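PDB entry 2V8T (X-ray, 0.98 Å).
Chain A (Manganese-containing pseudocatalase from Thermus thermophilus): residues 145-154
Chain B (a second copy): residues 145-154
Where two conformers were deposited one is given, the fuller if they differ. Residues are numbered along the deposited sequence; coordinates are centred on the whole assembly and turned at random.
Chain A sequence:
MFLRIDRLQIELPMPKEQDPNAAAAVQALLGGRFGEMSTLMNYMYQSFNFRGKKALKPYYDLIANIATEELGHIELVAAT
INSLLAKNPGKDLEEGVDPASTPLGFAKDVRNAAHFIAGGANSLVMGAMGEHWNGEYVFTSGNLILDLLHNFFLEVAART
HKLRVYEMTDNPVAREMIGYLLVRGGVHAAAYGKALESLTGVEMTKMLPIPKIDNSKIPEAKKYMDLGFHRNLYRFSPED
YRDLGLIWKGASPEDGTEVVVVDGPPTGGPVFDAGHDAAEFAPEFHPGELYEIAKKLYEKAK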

# COMPACT_ATOMS: atom_id res chain seq x y z
N ILE A 145 6.94 24.97 15.18
CA ILE A 145 5.62 25.55 15.02
C ILE A 145 4.76 24.72 14.03
O ILE A 145 3.58 24.49 14.28
CB ILE A 145 5.70 27.03 14.64
CG1 ILE A 145 6.21 27.82 15.86
CG2 ILE A 145 4.35 27.55 14.15
CD1 ILE A 145 6.66 29.23 15.52
N LEU A 146 5.37 24.30 12.93
CA LEU A 146 4.64 23.47 11.93
C LEU A 146 4.15 22.17 12.59
O LEU A 146 3.00 21.76 12.38
CB LEU A 146 5.54 23.24 10.75
CG LEU A 146 4.90 22.48 9.56
CD1 LEU A 146 3.74 23.20 8.96
CD2 LEU A 146 5.99 22.23 8.53
N ASP A 147 5.01 21.53 13.35
CA ASP A 147 4.63 20.30 14.04
C ASP A 147 3.50 20.55 15.05
O ASP A 147 2.56 19.76 15.15
CB ASP A 147 5.81 19.68 14.78
CG ASP A 147 6.83 18.93 13.85
OD1 ASP A 147 6.59 18.76 12.66
OD2 ASP A 147 7.83 18.52 14.49
N LEU A 148 3.59 21.65 15.82
CA LEU A 148 2.55 21.92 16.79
C LEU A 148 1.21 22.24 16.15
O LEU A 148 0.16 21.87 16.65
CB LEU A 148 2.97 23.08 17.74
CG LEU A 148 4.05 22.71 18.75
CD1 LEU A 148 4.57 24.00 19.40
CD2 LEU A 148 3.47 21.77 19.83
N LEU A 149 1.24 22.98 15.02
CA LEU A 149 0.03 23.25 14.26
C LEU A 149 -0.60 21.93 13.80
O LEU A 149 -1.80 21.70 13.94
CB LEU A 149 0.37 24.18 13.09
CG LEU A 149 -0.79 24.46 12.15
CD1 LEU A 149 -1.95 25.18 12.82
CD2 LEU A 149 -0.27 25.28 10.93
N HIS A 150 0.26 21.05 13.23
CA HIS A 150 -0.21 19.74 12.85
C HIS A 150 -0.84 19.01 14.04
O HIS A 150 -1.89 18.38 13.89
CB HIS A 150 1.01 18.91 12.35
CG HIS A 150 0.68 17.47 12.18
ND1 HIS A 150 0.82 16.56 13.21
CD2 HIS A 150 0.13 16.76 11.17
CE1 HIS A 150 0.37 15.37 12.78
NE2 HIS A 150 -0.05 15.45 11.54
N ASN A 151 -0.19 19.06 15.20
CA ASN A 151 -0.66 18.29 16.35
C ASN A 151 -2.00 18.81 16.89
O ASN A 151 -2.85 18.04 17.33
CB ASN A 151 0.35 18.31 17.47
CG ASN A 151 1.66 17.60 17.08
OD1 ASN A 151 1.73 16.88 16.07
ND2 ASN A 151 2.67 17.77 17.93
N PHE A 152 -2.18 20.12 16.85
CA PHE A 152 -3.48 20.72 17.24
C PHE A 152 -4.58 20.17 16.34
O PHE A 152 -5.62 19.70 16.79
CB PHE A 152 -3.34 22.24 17.16
CG PHE A 152 -4.60 22.98 17.55
CD1 PHE A 152 -4.88 23.27 18.87
CD2 PHE A 152 -5.51 23.37 16.59
CE1 PHE A 152 -6.03 23.95 19.24
CE2 PHE A 152 -6.67 24.06 16.94
CZ PHE A 152 -6.90 24.35 18.26
N PHE A 153 -4.32 20.24 15.01
CA PHE A 153 -5.26 19.65 14.03
C PHE A 153 -5.49 18.16 14.31
O PHE A 153 -6.62 17.69 14.31
CB PHE A 153 -4.72 19.87 12.62
CG PHE A 153 -5.43 19.03 11.61
CD1 PHE A 153 -6.76 19.30 11.26
CD2 PHE A 153 -4.84 17.91 11.07
CE1 PHE A 153 -7.46 18.44 10.42
CE2 PHE A 153 -5.57 17.09 10.18
CZ PHE A 153 -6.90 17.38 9.89
N LEU A 154 -4.40 17.41 14.54
CA LEU A 154 -4.50 15.97 14.73
C LEU A 154 -5.44 15.67 15.89
O LEU A 154 -6.27 14.75 15.82
CB LEU A 154 -3.17 15.32 15.05
CG LEU A 154 -2.75 13.97 14.50
CD1 LEU A 154 -1.50 13.46 15.32
CD2 LEU A 154 -3.89 13.01 14.22
N ILE B 145 -14.99 24.17 9.49
CA ILE B 145 -13.85 24.72 10.23
C ILE B 145 -12.69 23.69 10.27
O ILE B 145 -11.54 24.06 10.10
CB ILE B 145 -14.27 25.23 11.60
CG1 ILE B 145 -15.14 26.48 11.42
CG2 ILE B 145 -13.05 25.50 12.48
CD1 ILE B 145 -15.89 26.89 12.66
N LEU B 146 -13.03 22.43 10.53
CA LEU B 146 -11.98 21.41 10.59
C LEU B 146 -11.26 21.29 9.24
O LEU B 146 -10.03 21.19 9.19
CB LEU B 146 -12.63 20.09 11.01
CG LEU B 146 -11.68 18.89 11.20
CD1 LEU B 146 -10.65 19.15 12.29
CD2 LEU B 146 -12.53 17.65 11.51
N ASP B 147 -12.03 21.31 8.14
CA ASP B 147 -11.43 21.24 6.82
C ASP B 147 -10.53 22.47 6.56
O ASP B 147 -9.44 22.34 6.00
CB ASP B 147 -12.49 21.14 5.74
CG ASP B 147 -13.14 19.76 5.58
OD1 ASP B 147 -12.72 18.78 6.20
OD2 ASP B 147 -14.09 19.75 4.74
N LEU B 148 -11.01 23.68 6.92
CA LEU B 148 -10.22 24.86 6.69
C LEU B 148 -8.93 24.87 7.50
O LEU B 148 -7.90 25.34 7.03
CB LEU B 148 -11.04 26.12 6.97
CG LEU B 148 -12.09 26.45 5.94
CD1 LEU B 148 -13.05 27.54 6.52
CD2 LEU B 148 -11.47 26.96 4.64
N LEU B 149 -9.01 24.41 8.78
CA LEU B 149 -7.82 24.27 9.59
C LEU B 149 -6.81 23.33 8.92
O LEU B 149 -5.62 23.62 8.80
CB LEU B 149 -8.22 23.79 10.99
CG LEU B 149 -7.06 23.52 11.94
CD1 LEU B 149 -6.24 24.76 12.23
CD2 LEU B 149 -7.62 22.90 13.25
N HIS B 150 -7.32 22.17 8.48
CA HIS B 150 -6.48 21.25 7.72
C HIS B 150 -5.84 21.93 6.51
O HIS B 150 -4.66 21.73 6.24
CB HIS B 150 -7.38 20.08 7.21
CG HIS B 150 -6.67 19.21 6.23
ND1 HIS B 150 -6.69 19.49 4.88
CD2 HIS B 150 -5.85 18.14 6.36
CE1 HIS B 150 -5.90 18.60 4.25
NE2 HIS B 150 -5.38 17.77 5.12
N ASN B 151 -6.63 22.70 5.76
CA ASN B 151 -6.14 23.30 4.52
C ASN B 151 -5.06 24.37 4.77
O ASN B 151 -4.11 24.49 4.00
CB ASN B 151 -7.27 23.91 3.74
CG ASN B 151 -8.29 22.88 3.25
OD1 ASN B 151 -8.04 21.67 3.29
ND2 ASN B 151 -9.41 23.36 2.75
N PHE B 152 -5.23 25.12 5.86
CA PHE B 152 -4.20 26.08 6.27
C PHE B 152 -2.87 25.36 6.51
O PHE B 152 -1.82 25.72 6.00
CB PHE B 152 -4.70 26.85 7.48
CG PHE B 152 -3.74 27.90 8.00
CD1 PHE B 152 -3.72 29.16 7.43
CD2 PHE B 152 -2.86 27.61 9.01
CE1 PHE B 152 -2.84 30.13 7.90
CE2 PHE B 152 -1.96 28.57 9.47
CZ PHE B 152 -1.98 29.84 8.94
N PHE B 153 -2.96 24.29 7.34
CA PHE B 153 -1.79 23.44 7.58
C PHE B 153 -1.22 22.88 6.28
O PHE B 153 -0.01 22.90 6.06
CB PHE B 153 -2.18 22.31 8.56
CG PHE B 153 -1.13 21.23 8.59
CD1 PHE B 153 0.12 21.45 9.21
CD2 PHE B 153 -1.33 20.03 7.98
CE1 PHE B 153 1.12 20.54 9.18
CE2 PHE B 153 -0.30 19.08 7.96
CZ PHE B 153 0.90 19.36 8.55
N LEU B 154 -2.10 22.34 5.41
CA LEU B 154 -1.64 21.72 4.20
C LEU B 154 -0.81 22.70 3.37
O LEU B 154 0.22 22.35 2.80
CB LEU B 154 -2.88 21.19 3.43
CG LEU B 154 -2.62 20.39 2.21
CD1 LEU B 154 -2.30 18.92 2.71
CD2 LEU B 154 -3.89 20.19 1.41

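Both stretches are helical from end to end, and each helix extends beyond the residues given here. Within each stretch the backbone keeps the regular i to i+4 pattern. Leu A149 N donates to Ile A145 O at 2.9 Å, and His A150 N donates to Leu A146 O at 3.0 Å. The second copy repeats these bonds. The two helices run nearly antiparallel, with 160° between their N-to-C directions. Their axes come within 10.1 Å of each other. That spacing leaves room for large side chains between the backbones.

The register is reciprocal. His A150 CA lies 6.6 Å from Phe B153 CA, and Phe A153 CA lies 6.6 Å from His B150 CA. The contact is therefore close to twofold symmetric, and almost every interaction occurs twice. The two stretches together bury 528 Å². No hydrogen bond crosses between them, so packing and aromatic contacts make up the interface.

Phe A153 and Phe B153 contribute most to the buried area. Each CA-to-CB bond points toward the opposite helix, and chi1 is in the t well. The ring of Phe B153 lies against the backbone and side chain of His A150. Phe B153 CE1 is 3.6 Å from His A150 CB, and His A150 CA sits over one face of the Phe B153 ring. Phe A153 CE1 approaches His B150 CB at the same 3.6 Å.

Each histidine ring also turns its edge toward the face of the partner phenylalanine. The arrangement is an offset edge-to-face pair. For His A150 and Phe B153 the centroids are 5.4 Å apart and the planes meet at 60°. For His B150 and Phe A153 the values are 5.4 Å and 61°. Each histidine is also held within its own helix. His A150 ND1 donates to Asn A151 OD1 at 3.0 Å, with a nearly straight angle of 170°. His B150 ND1 makes the same bond to Asn B151 OD1, also at 3.0 Å. Both histidines were deposited in two conformers, and this description applies to the one given.

Leucines pack around the phenylalanine rings. Leu A146 starts out sideways, but its end comes nearer to the other helix. Leu A146 CD1 reaches 3.7 Å from Phe B153 CE1. Leu B146 CD1 is 3.8 Å from Phe A153 CE1.

Leu A149 and Leu B149 point toward each other's helix and meet across the local twofold axis, to one side of the Phe A153 and Phe B153 rings. Leu A149 CD1 and Leu B149 CD1 are 4.4 Å apart, a loose contact. The CD2 methyls pack more closely against aromatic rings. Leu A149 CD2 lies 4.0 Å from Phe B152 CD2 and 4.2 Å from Phe B153 CD1, at the edge of both rings. Leu B149 CD2 lies likewise 4.0 Å from Phe A152 CD2 and 4.2 Å from Phe A153 CD1. One methyl on each helix thus touches two consecutive phenylalanines of the other.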